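Local structure of beta-N-acetylhexosaminidase (Arthrobacter aurescens, 3RCN) at residues D416-P421 and E512-S517; E403-L408 and Y432-L437; L70-L75 and A79-V84. The protein probably hydrolyses terminal non-reducing N-acetyl-D-hexosamine residues in N-acetyl-beta-D-hexosaminides, as a glycosidase of glycosyl hydrolase family 20. All blocks are in the same frame, centred on the assembly; numbering follows the deposited sequence.

How the interactions relate
From the N terminus, interaction 3 comes first. It closes the short loop between strands 67-71 and 80-84 in the N-terminal alpha/beta domain, and it is complete before the other two begin. Interaction 2 opens at 403-408, after strand 397-400 of the catalytic barrel. Interaction 1 opens at 416-421 in the same loop. Interaction 2 then closes at 432-437, and interaction 1 at 512-517. The two therefore cross along the chain. Interaction 2 joins two loops of the barrel. Interaction 1 ties one of them to the chain beyond helix 491-508. Their centres are about 19 Å apart, and they do not touch.

Interaction 1. Residues D416-P421 and E512-S517; sequences DDEPVP and EYRPLS
Glu-418 and Arg-514 meet in a single salt bridge, with Glu-418 OE2 2.6 Å from Arg-514 NH1. The two side chains approach at about a right angle. OE2 arrives at the edge of the guanidinium, near its plane. The carboxylate is turned well out of that plane, with 59° between the two flat groups. This is not the flat, two-pronged pairing in which two carboxylate oxygens face two nitrogens. Both oxygens gather round one nitrogen instead, since Glu-418 OE1 is also 3.2 Å from Arg-514 NH1. Glu-418 OE1 also comes 3.4 Å from Arg-514 CD.

The torsions explain how two distant backbones are joined. The CA atoms of Glu-418 and Arg-514 are 9.7 Å apart. Arg-514 spans most of the gap: its CG is anti to the backbone N (chi1 -162°), and the chain runs extended before bending at chi3. The CB of Glu-418 does not point at the partner. A bend at chi2 (-57°) brings its carboxylate round to the arginine.

The contact is small and almost wholly ionic. Glu-418 is buried, so the arginine probably offsets a carboxylate charge that would be costly to leave alone there.

The bridge links two loops without regular structure. One runs from barrel strand 397-400 to the short strand 422-423. The other follows helix 491-508. Pro-519 touches both charged side chains. Helix 464-471 lies close by, and its Phe-469 packs on Arg-514 and Pro-419. Leu-516 packs on Leu-503 of helix 491-508. The bridge thus lies between the chain beyond this helix and the 416-421 loop, next to helix 464-471.

Interaction 2. Residues E403-L408 and Y432-L437; sequences EHKLYL and YEFEPL
Lys-405 and Leu-406 pack against the ring of Phe-434 in the catalytic (beta/alpha)8 barrel, of the TIM-barrel clan. The contact joins the loop after strand 397-400 to the loop between helix 428-432 and strand 449-456.

The first two residues of the segment do not reach Phe-434: Glu-403 forms a salt bridge with Arg-533, and His-404 stacks its ring on Tyr-535. One face of the imidazole is covered near its rim by CG of Lys-405.

Lys-405 is the first to touch the second segment. Only the base of its chain takes part: Lys-405 CB and CG are each 3.7 Å from Phe-434 CD1. They come to the ring at a slant. Bends at chi2 and chi4 carry the ammonium end away, so the aliphatic part alone does the packing.

Leu-406 is buried. Its CG is anti to its own carbonyl carbon (chi1 -61°), which swings the branched end round to the phenylalanine. Its side chain and that of Phe-434 stand at about a right angle, and helix 474-483 adds Phe-482 next to the leucine.

Tyr-407 faces back into its own segment, with Glu-403 CA 3.7 Å above the plane of its ring.

Lys-405 and Leu-406 approach Phe-434 from the same side of the ring plane but meet different atoms. CD1 and CE1 meet Lys-405, while CE2 and CZ meet the leucine. The latter is a CH-pi contact, with Leu-406 CD1 over the face of Phe-434, 4.2 Å from the ring centroid and 23° off its normal.

Interaction 3. Residues L70-L75 and A79-V84; sequences LLDPSL and AYRLEV
The guanidinium of Arg-81 has Asp-72 OD2 at its edge, in its plane. Leu-75 CD1 comes up to it at a slant, 3.9 Å from Arg-81 NH1. The carboxylate of Asp-72 is turned 64° from the guanidinium plane. The main bond of this salt bridge runs from Arg-81 NH1 to Asp-72 OD2, 3.2 Å long and fairly straight at 157°. Arg-81 NH2 adds a weak bond to Asp-72 OD2 at 3.4 Å.

The other oxygen serves its own segment. Ser-74 OG donates a hydrogen bond of 2.7 Å to Asp-72 OD1, on the syn side but tilted out of the carboxylate plane. Ser-74 N reaches Asp-72 OD1 from above the same face, at 2.9 Å, and forms an Asx turn. A type I turn from Asp-72 to Leu-75 overlaps it. At the end of this turn, Leu-75 CB packs on Ala-79 CB at 4.5 Å.

The contact joins the turn that follows strand 67-71 to strand 80-84 and its approach. In the sheet of the N-terminal domain, strand 88-92 lies between these two strands.

Replacing Asp-72 with an alanine would probably leave Arg-81 without this carboxylate mate and Ser-74 without the acceptor that closes the Asx turn.

Asp-72 divides its work between its two oxygens. The Ser-74 bonds are likely to fix the rotation of the carboxylate, and so to position OD2 for the arginine.

Interaction 1. Residues D416-P421 and E512-S517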
loop_
_atom_site.group_PDB
_atom_site.type_symbol
_atom_site.label_atom_id
_atom_site.label_comp_id
_atom_site.label_asym_id
_atom_site.label_seq_id
_atom_site.Cartn_x
_atom_site.Cartn_y
_atom_site.Cartn_z
ATOM N N ASP A 416 -29.773 1.126 7.336
ATOM C CA ASP A 416 -28.939 2.135 7.974
ATOM C C ASP A 416 -27.575 1.638 8.476
ATOM O O ASP A 416 -26.790 2.424 9.005
ATOM C CB ASP A 416 -29.723 2.826 9.101
ATOM C CG ASP A 416 -31.044 3.426 8.616
ATOM O OD1 ASP A 416 -31.335 4.593 8.958
ATOM O OD2 ASP A 416 -31.795 2.728 7.899
ATOM N N ASP A 417 -27.280 0.351 8.314
ATOM C CA ASP A 417 -25.983 -0.152 8.766
ATOM C C ASP A 417 -24.835 -0.081 7.754
ATOM O O ASP A 417 -23.674 -0.245 8.120
ATOM C CB ASP A 417 -26.116 -1.548 9.353
ATOM C CG ASP A 417 -26.686 -1.519 10.758
ATOM O OD1 ASP A 417 -25.897 -1.340 11.718
ATOM O OD2 ASP A 417 -27.924 -1.646 10.899
ATOM N N GLU A 418 -25.150 0.198 6.495
ATOM C CA GLU A 418 -24.121 0.412 5.484
ATOM C C GLU A 418 -23.542 1.828 5.634
ATOM O O GLU A 418 -24.278 2.781 5.886
ATOM C CB GLU A 418 -24.701 0.210 4.074
ATOM C CG GLU A 418 -25.345 -1.157 3.820
ATOM C CD GLU A 418 -24.389 -2.322 4.083
ATOM O OE1 GLU A 418 -23.248 -2.288 3.564
ATOM O OE2 GLU A 418 -24.775 -3.267 4.814
ATOM N N PRO A 419 -22.215 1.964 5.504
ATOM C CA PRO A 419 -21.525 3.262 5.624
ATOM C C PRO A 419 -21.829 4.278 4.496
ATOM O O PRO A 419 -21.722 3.923 3.334
ATOM C CB PRO A 419 -20.036 2.869 5.597
ATOM C CG PRO A 419 -19.998 1.533 4.927
ATOM C CD PRO A 419 -21.276 0.845 5.309
ATOM N N VAL A 420 -22.154 5.521 4.856
ATOM C CA VAL A 420 -22.500 6.585 3.904
ATOM C C VAL A 420 -23.312 6.075 2.712
ATOM O O VAL A 420 -22.828 6.098 1.575
ATOM C CB VAL A 420 -21.240 7.296 3.372
ATOM C CG1 VAL A 420 -21.602 8.648 2.759
ATOM C CG2 VAL A 420 -20.215 7.465 4.485
ATOM N N PRO A 421 -24.539 5.590 2.968
ATOM C CA PRO A 421 -25.343 4.984 1.900
ATOM C C PRO A 421 -25.805 5.988 0.842
ATOM O O PRO A 421 -26.431 7.001 1.158
ATOM C CB PRO A 421 -26.544 4.432 2.658
ATOM C CG PRO A 421 -26.687 5.343 3.820
ATOM C CD PRO A 421 -25.289 5.697 4.230
ATOM N N GLU A 512 -9.516 -5.704 2.162
ATOM C CA GLU A 512 -10.561 -5.775 3.167
ATOM C C GLU A 512 -11.891 -5.499 2.486
ATOM O O GLU A 512 -12.225 -4.357 2.218
ATOM C CB GLU A 512 -10.356 -4.707 4.257
ATOM C CG GLU A 512 -8.915 -4.536 4.768
ATOM C CD GLU A 512 -8.798 -3.573 5.968
ATOM O OE1 GLU A 512 -7.917 -2.683 5.930
ATOM O OE2 GLU A 512 -9.570 -3.715 6.949
ATOM N N TYR A 513 -12.694 -6.546 2.319
ATOM C CA TYR A 513 -13.945 -6.465 1.586
ATOM C C TYR A 513 -15.130 -6.310 2.528
ATOM O O TYR A 513 -14.953 -6.330 3.738
ATOM C CB TYR A 513 -14.105 -7.736 0.759
ATOM C CG TYR A 513 -13.945 -8.991 1.578
ATOM C CD1 TYR A 513 -12.704 -9.622 1.687
ATOM C CD2 TYR A 513 -15.029 -9.542 2.250
ATOM C CE1 TYR A 513 -12.548 -10.766 2.440
ATOM C CE2 TYR A 513 -14.892 -10.686 3.004
ATOM C CZ TYR A 513 -13.649 -11.297 3.098
ATOM O OH TYR A 513 -13.527 -12.442 3.851
ATOM N N ARG A 514 -16.338 -6.163 1.982
ATOM C CA ARG A 514 -17.532 -6.206 2.823
ATOM C C ARG A 514 -17.834 -7.661 3.104
ATOM O O ARG A 514 -18.044 -8.428 2.173
ATOM C CB ARG A 514 -18.758 -5.569 2.160
ATOM C CG ARG A 514 -19.870 -5.229 3.174
ATOM C CD ARG A 514 -21.190 -4.805 2.535
ATOM N NE ARG A 514 -22.020 -5.973 2.247
ATOM C CZ ARG A 514 -23.197 -6.235 2.815
ATOM N NH1 ARG A 514 -23.729 -5.404 3.702
ATOM N NH2 ARG A 514 -23.857 -7.333 2.470
ATOM N N PRO A 515 -17.842 -8.052 4.388
ATOM C CA PRO A 515 -18.218 -9.434 4.692
ATOM C C PRO A 515 -19.650 -9.675 4.244
ATOM O O PRO A 515 -20.461 -8.749 4.255
ATOM C CB PRO A 515 -18.111 -9.497 6.215
ATOM C CG PRO A 515 -17.135 -8.425 6.571
ATOM C CD PRO A 515 -17.448 -7.312 5.599
ATOM N N LEU A 516 -19.950 -10.906 3.848
ATOM C CA LEU A 516 -21.263 -11.227 3.315
ATOM C C LEU A 516 -22.416 -10.906 4.276
ATOM O O LEU A 516 -23.521 -10.530 3.852
ATOM C CB LEU A 516 -21.292 -12.684 2.868
ATOM C CG LEU A 516 -20.698 -12.907 1.471
ATOM C CD1 LEU A 516 -19.295 -12.326 1.342
ATOM C CD2 LEU A 516 -20.689 -14.383 1.139
ATOM N N SER A 517 -22.145 -11.023 5.570
ATOM C CA SER A 517 -23.160 -10.789 6.594
ATOM C C SER A 517 -23.264 -9.309 6.957
ATOM O O SER A 517 -24.012 -8.928 7.844
ATOM C CB SER A 517 -22.932 -11.669 7.828
ATOM O OG SER A 517 -21.622 -11.522 8.348
#

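Interaction 2. Residues E403-L408 and Y432-L437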
loop_
_atom_site.group_PDB
_atom_site.type_symbol
_atom_site.label_atom_id
_atom_site.label_comp_id
_atom_site.label_asym_id
_atom_site.label_seq_id
_atom_site.Cartn_x
_atom_site.Cartn_y
_atom_site.Cartn_z
ATOM N N GLU A 403 -25.482 3.000 -14.648
ATOM C CA GLU A 403 -25.461 3.597 -13.321
ATOM C C GLU A 403 -26.271 2.801 -12.300
ATOM O O GLU A 403 -25.999 2.862 -11.114
ATOM C CB GLU A 403 -25.985 5.035 -13.373
ATOM C CG GLU A 403 -26.032 5.736 -12.008
ATOM C CD GLU A 403 -26.838 7.038 -12.026
ATOM O OE1 GLU A 403 -27.537 7.318 -13.029
ATOM O OE2 GLU A 403 -26.778 7.780 -11.022
ATOM N N HIS A 404 -27.292 2.084 -12.748
ATOM C CA HIS A 404 -28.139 1.363 -11.804
ATOM C C HIS A 404 -27.720 -0.093 -11.618
ATOM O O HIS A 404 -28.407 -0.868 -10.948
ATOM C CB HIS A 404 -29.621 1.492 -12.160
ATOM C CG HIS A 404 -29.953 1.040 -13.543
ATOM N ND1 HIS A 404 -29.553 1.730 -14.668
ATOM C CD2 HIS A 404 -30.663 -0.024 -13.986
ATOM C CE1 HIS A 404 -29.996 1.106 -15.745
ATOM N NE2 HIS A 404 -30.673 0.038 -15.359
ATOM N N LYS A 405 -26.604 -0.462 -12.238
ATOM C CA LYS A 405 -26.074 -1.823 -12.161
ATOM C C LYS A 405 -24.639 -1.862 -11.641
ATOM O O LYS A 405 -24.339 -2.503 -10.650
ATOM C CB LYS A 405 -26.128 -2.495 -13.538
ATOM C CG LYS A 405 -27.525 -2.680 -14.109
ATOM C CD LYS A 405 -28.406 -3.471 -13.156
ATOM C CE LYS A 405 -29.710 -3.855 -13.824
ATOM N NZ LYS A 405 -30.368 -2.676 -14.442
ATOM N N LEU A 406 -23.754 -1.225 -12.397
ATOM C CA LEU A 406 -22.308 -1.294 -12.240
ATOM C C LEU A 406 -21.588 -0.203 -11.432
ATOM O O LEU A 406 -20.365 -0.068 -11.557
ATOM C CB LEU A 406 -21.638 -1.532 -13.591
ATOM C CG LEU A 406 -22.070 -2.853 -14.229
ATOM C CD1 LEU A 406 -21.199 -3.188 -15.422
ATOM C CD2 LEU A 406 -22.014 -3.969 -13.209
ATOM N N TYR A 407 -22.323 0.669 -10.744
ATOM C CA TYR A 407 -21.665 1.709 -9.935
ATOM C C TYR A 407 -21.404 1.223 -8.510
ATOM O O TYR A 407 -22.335 0.970 -7.737
ATOM C CB TYR A 407 -22.468 3.021 -9.926
ATOM C CG TYR A 407 -22.280 3.868 -11.176
ATOM C CD1 TYR A 407 -21.802 3.310 -12.354
ATOM C CD2 TYR A 407 -22.549 5.232 -11.168
ATOM C CE1 TYR A 407 -21.615 4.074 -13.485
ATOM C CE2 TYR A 407 -22.364 6.011 -12.308
ATOM C CZ TYR A 407 -21.898 5.421 -13.461
ATOM O OH TYR A 407 -21.709 6.171 -14.602
ATOM N N LEU A 408 -20.124 1.103 -8.165
ATOM C CA LEU A 408 -19.724 0.432 -6.933
ATOM C C LEU A 408 -19.623 1.357 -5.721
ATOM O O LEU A 408 -19.409 0.899 -4.605
ATOM C CB LEU A 408 -18.407 -0.324 -7.137
ATOM C CG LEU A 408 -18.412 -1.401 -8.222
ATOM C CD1 LEU A 408 -17.037 -2.067 -8.358
ATOM C CD2 LEU A 408 -19.491 -2.432 -7.930
ATOM N N TYR A 432 -24.242 -9.944 -10.072
ATOM C CA TYR A 432 -23.778 -11.188 -10.675
ATOM C C TYR A 432 -24.713 -11.628 -11.776
ATOM O O TYR A 432 -24.328 -12.379 -12.672
ATOM C CB TYR A 432 -23.680 -12.302 -9.645
ATOM C CG TYR A 432 -23.147 -13.613 -10.208
ATOM C CD1 TYR A 432 -21.812 -13.735 -10.595
ATOM C CD2 TYR A 432 -23.968 -14.738 -10.327
ATOM C CE1 TYR A 432 -21.312 -14.932 -11.098
ATOM C CE2 TYR A 432 -23.478 -15.938 -10.835
ATOM C CZ TYR A 432 -22.148 -16.026 -11.212
ATOM O OH TYR A 432 -21.647 -17.202 -11.715
ATOM N N GLU A 433 -25.949 -11.170 -11.687
ATOM C CA GLU A 433 -26.970 -11.518 -12.658
ATOM C C GLU A 433 -27.133 -10.476 -13.780
ATOM O O GLU A 433 -27.980 -10.623 -14.640
ATOM C CB GLU A 433 -28.274 -11.823 -11.933
ATOM C CG GLU A 433 -28.133 -13.048 -11.010
ATOM C CD GLU A 433 -29.440 -13.457 -10.349
ATOM O OE1 GLU A 433 -30.432 -12.687 -10.443
ATOM O OE2 GLU A 433 -29.469 -14.552 -9.736
ATOM N N PHE A 434 -26.293 -9.443 -13.773
ATOM C CA PHE A 434 -26.293 -8.388 -14.789
ATOM C C PHE A 434 -25.967 -8.817 -16.226
ATOM O O PHE A 434 -25.158 -9.715 -16.448
ATOM C CB PHE A 434 -25.313 -7.285 -14.385
ATOM C CG PHE A 434 -24.876 -6.410 -15.536
ATOM C CD1 PHE A 434 -25.601 -5.272 -15.882
ATOM C CD2 PHE A 434 -23.733 -6.724 -16.273
ATOM C CE1 PHE A 434 -25.192 -4.467 -16.946
ATOM C CE2 PHE A 434 -23.319 -5.926 -17.349
ATOM C CZ PHE A 434 -24.043 -4.801 -17.678
ATOM N N GLU A 435 -26.572 -8.130 -17.198
ATOM C CA GLU A 435 -26.252 -8.326 -18.622
ATOM C C GLU A 435 -26.173 -7.009 -19.411
ATOM O O GLU A 435 -26.862 -6.043 -19.093
ATOM C CB GLU A 435 -27.269 -9.257 -19.279
ATOM C CG GLU A 435 -27.192 -10.708 -18.825
ATOM C CD GLU A 435 -26.327 -11.572 -19.733
ATOM O OE1 GLU A 435 -26.575 -11.583 -20.962
ATOM O OE2 GLU A 435 -25.404 -12.241 -19.208
ATOM N N PRO A 436 -25.275 -6.959 -20.406
ATOM C CA PRO A 436 -25.030 -5.973 -21.481
ATOM C C PRO A 436 -25.838 -6.114 -22.783
ATOM O O PRO A 436 -25.350 -6.809 -23.678
ATOM C CB PRO A 436 -23.537 -6.142 -21.796
ATOM C CG PRO A 436 -23.023 -7.162 -20.822
ATOM C CD PRO A 436 -24.200 -7.960 -20.362
ATOM N N LEU A 437 -27.044 -5.556 -22.874
ATOM C CA LEU A 437 -27.827 -5.570 -24.140
ATOM C C LEU A 437 -28.203 -6.952 -24.693
ATOM O O LEU A 437 -27.877 -7.251 -25.842
ATOM C CB LEU A 437 -27.065 -4.838 -25.254
ATOM C CG LEU A 437 -26.861 -3.328 -25.271
ATOM C CD1 LEU A 437 -26.876 -2.742 -23.877
ATOM C CD2 LEU A 437 -25.532 -3.055 -25.934
#

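Interaction 3. Residues L70-L75 and A79-V84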
loop_
_atom_site.group_PDB
_atom_site.type_symbol
_atom_site.label_atom_id
_atom_site.label_comp_id
_atom_site.label_asym_id
_atom_site.label_seq_id
_atom_site.Cartn_x
_atom_site.Cartn_y
_atom_site.Cartn_z
ATOM N N LEU A 70 3.835 -22.185 -23.451
ATOM C CA LEU A 70 4.000 -22.484 -24.877
ATOM C C LEU A 70 3.049 -21.704 -25.780
ATOM O O LEU A 70 1.853 -21.595 -25.500
ATOM C CB LEU A 70 3.820 -23.982 -25.117
ATOM C CG LEU A 70 4.775 -24.831 -24.287
ATOM C CD1 LEU A 70 4.372 -26.279 -24.367
ATOM C CD2 LEU A 70 6.211 -24.627 -24.762
ATOM N N LEU A 71 3.593 -21.168 -26.868
ATOM C CA LEU A 71 2.792 -20.447 -27.858
ATOM C C LEU A 71 2.000 -21.402 -28.738
ATOM O O LEU A 71 2.568 -22.319 -29.339
ATOM C CB LEU A 71 3.675 -19.581 -28.747
ATOM C CG LEU A 71 2.857 -18.632 -29.614
ATOM C CD1 LEU A 71 2.773 -17.273 -28.943
ATOM C CD2 LEU A 71 3.458 -18.518 -31.005
ATOM N N ASP A 72 0.687 -21.184 -28.790
ATOM C CA ASP A 72 -0.223 -21.913 -29.681
ATOM C C ASP A 72 -1.023 -20.940 -30.552
ATOM O O ASP A 72 -2.055 -20.425 -30.119
ATOM C CB ASP A 72 -1.182 -22.829 -28.914
ATOM C CG ASP A 72 -2.160 -23.555 -29.840
ATOM O OD1 ASP A 72 -2.156 -23.290 -31.072
ATOM O OD2 ASP A 72 -2.945 -24.386 -29.335
ATOM N N PRO A 73 -0.535 -20.675 -31.772
ATOM C CA PRO A 73 -1.106 -19.630 -32.635
ATOM C C PRO A 73 -2.583 -19.855 -32.967
ATOM O O PRO A 73 -3.258 -18.907 -33.382
ATOM C CB PRO A 73 -0.251 -19.700 -33.907
ATOM C CG PRO A 73 0.936 -20.600 -33.558
ATOM C CD PRO A 73 0.457 -21.506 -32.479
ATOM N N SER A 74 -3.086 -21.072 -32.770
ATOM C CA SER A 74 -4.488 -21.363 -33.077
ATOM C C SER A 74 -5.462 -20.850 -32.004
ATOM O O SER A 74 -6.667 -20.760 -32.238
ATOM C CB SER A 74 -4.697 -22.860 -33.317
ATOM O OG SER A 74 -4.644 -23.573 -32.093
ATOM N N LEU A 75 -4.941 -20.544 -30.823
ATOM C CA LEU A 75 -5.716 -19.892 -29.764
ATOM C C LEU A 75 -5.798 -18.375 -29.953
ATOM O O LEU A 75 -4.879 -17.760 -30.493
ATOM C CB LEU A 75 -5.094 -20.184 -28.397
ATOM C CG LEU A 75 -5.024 -21.639 -27.945
ATOM C CD1 LEU A 75 -3.908 -21.817 -26.941
ATOM C CD2 LEU A 75 -6.351 -22.048 -27.345
ATOM N N ALA A 79 -6.515 -15.986 -24.843
ATOM C CA ALA A 79 -6.988 -17.326 -24.517
ATOM C C ALA A 79 -5.825 -18.255 -24.154
ATOM O O ALA A 79 -4.707 -18.086 -24.638
ATOM C CB ALA A 79 -7.804 -17.907 -25.686
ATOM N N TYR A 80 -6.075 -19.205 -23.264
ATOM C CA TYR A 80 -5.041 -20.160 -22.898
ATOM C C TYR A 80 -5.613 -21.545 -22.633
ATOM O O TYR A 80 -6.811 -21.718 -22.416
ATOM C CB TYR A 80 -4.289 -19.687 -21.650
ATOM C CG TYR A 80 -5.152 -19.783 -20.431
ATOM C CD1 TYR A 80 -5.954 -18.716 -20.049
ATOM C CD2 TYR A 80 -5.208 -20.953 -19.692
ATOM C CE1 TYR A 80 -6.776 -18.798 -18.957
ATOM C CE2 TYR A 80 -6.035 -21.046 -18.590
ATOM C CZ TYR A 80 -6.809 -19.958 -18.226
ATOM O OH TYR A 80 -7.635 -20.029 -17.136
ATOM N N ARG A 81 -4.726 -22.526 -22.648
ATOM C CA ARG A 81 -5.051 -23.876 -22.239
ATOM C C ARG A 81 -4.079 -24.236 -21.115
ATOM O O ARG A 81 -2.893 -23.901 -21.190
ATOM C CB ARG A 81 -4.895 -24.818 -23.430
ATOM C CG ARG A 81 -5.582 -26.152 -23.270
ATOM C CD ARG A 81 -5.630 -26.891 -24.600
ATOM N NE ARG A 81 -4.297 -27.040 -25.183
ATOM C CZ ARG A 81 -3.895 -26.439 -26.302
ATOM N NH1 ARG A 81 -4.733 -25.657 -26.974
ATOM N NH2 ARG A 81 -2.658 -26.628 -26.759
ATOM N N LEU A 82 -4.568 -24.885 -20.062
ATOM C CA LEU A 82 -3.694 -25.259 -18.941
ATOM C C LEU A 82 -3.752 -26.750 -18.622
ATOM O O LEU A 82 -4.812 -27.318 -18.350
ATOM C CB LEU A 82 -3.984 -24.406 -17.699
ATOM C CG LEU A 82 -3.497 -24.881 -16.328
ATOM C CD1 LEU A 82 -2.067 -25.352 -16.373
ATOM C CD2 LEU A 82 -3.642 -23.764 -15.321
ATOM N N GLU A 83 -2.588 -27.378 -18.654
ATOM C CA GLU A 83 -2.504 -28.826 -18.565
ATOM C C GLU A 83 -1.566 -29.269 -17.446
ATOM O O GLU A 83 -0.413 -28.838 -17.388
ATOM C CB GLU A 83 -2.034 -29.388 -19.908
ATOM C CG GLU A 83 -2.014 -30.894 -19.968
ATOM C CD GLU A 83 -3.384 -31.491 -19.744
ATOM O OE1 GLU A 83 -4.380 -30.888 -20.214
ATOM O OE2 GLU A 83 -3.459 -32.556 -19.089
ATOM N N VAL A 84 -2.072 -30.134 -16.566
ATOM C CA VAL A 84 -1.292 -30.662 -15.444
ATOM C C VAL A 84 -1.059 -32.185 -15.561
ATOM O O VAL A 84 -1.992 -32.985 -15.602
ATOM C CB VAL A 84 -1.950 -30.309 -14.106
ATOM C CG1 VAL A 84 -0.910 -30.262 -12.997
ATOM C CG2 VAL A 84 -2.653 -28.969 -14.219
#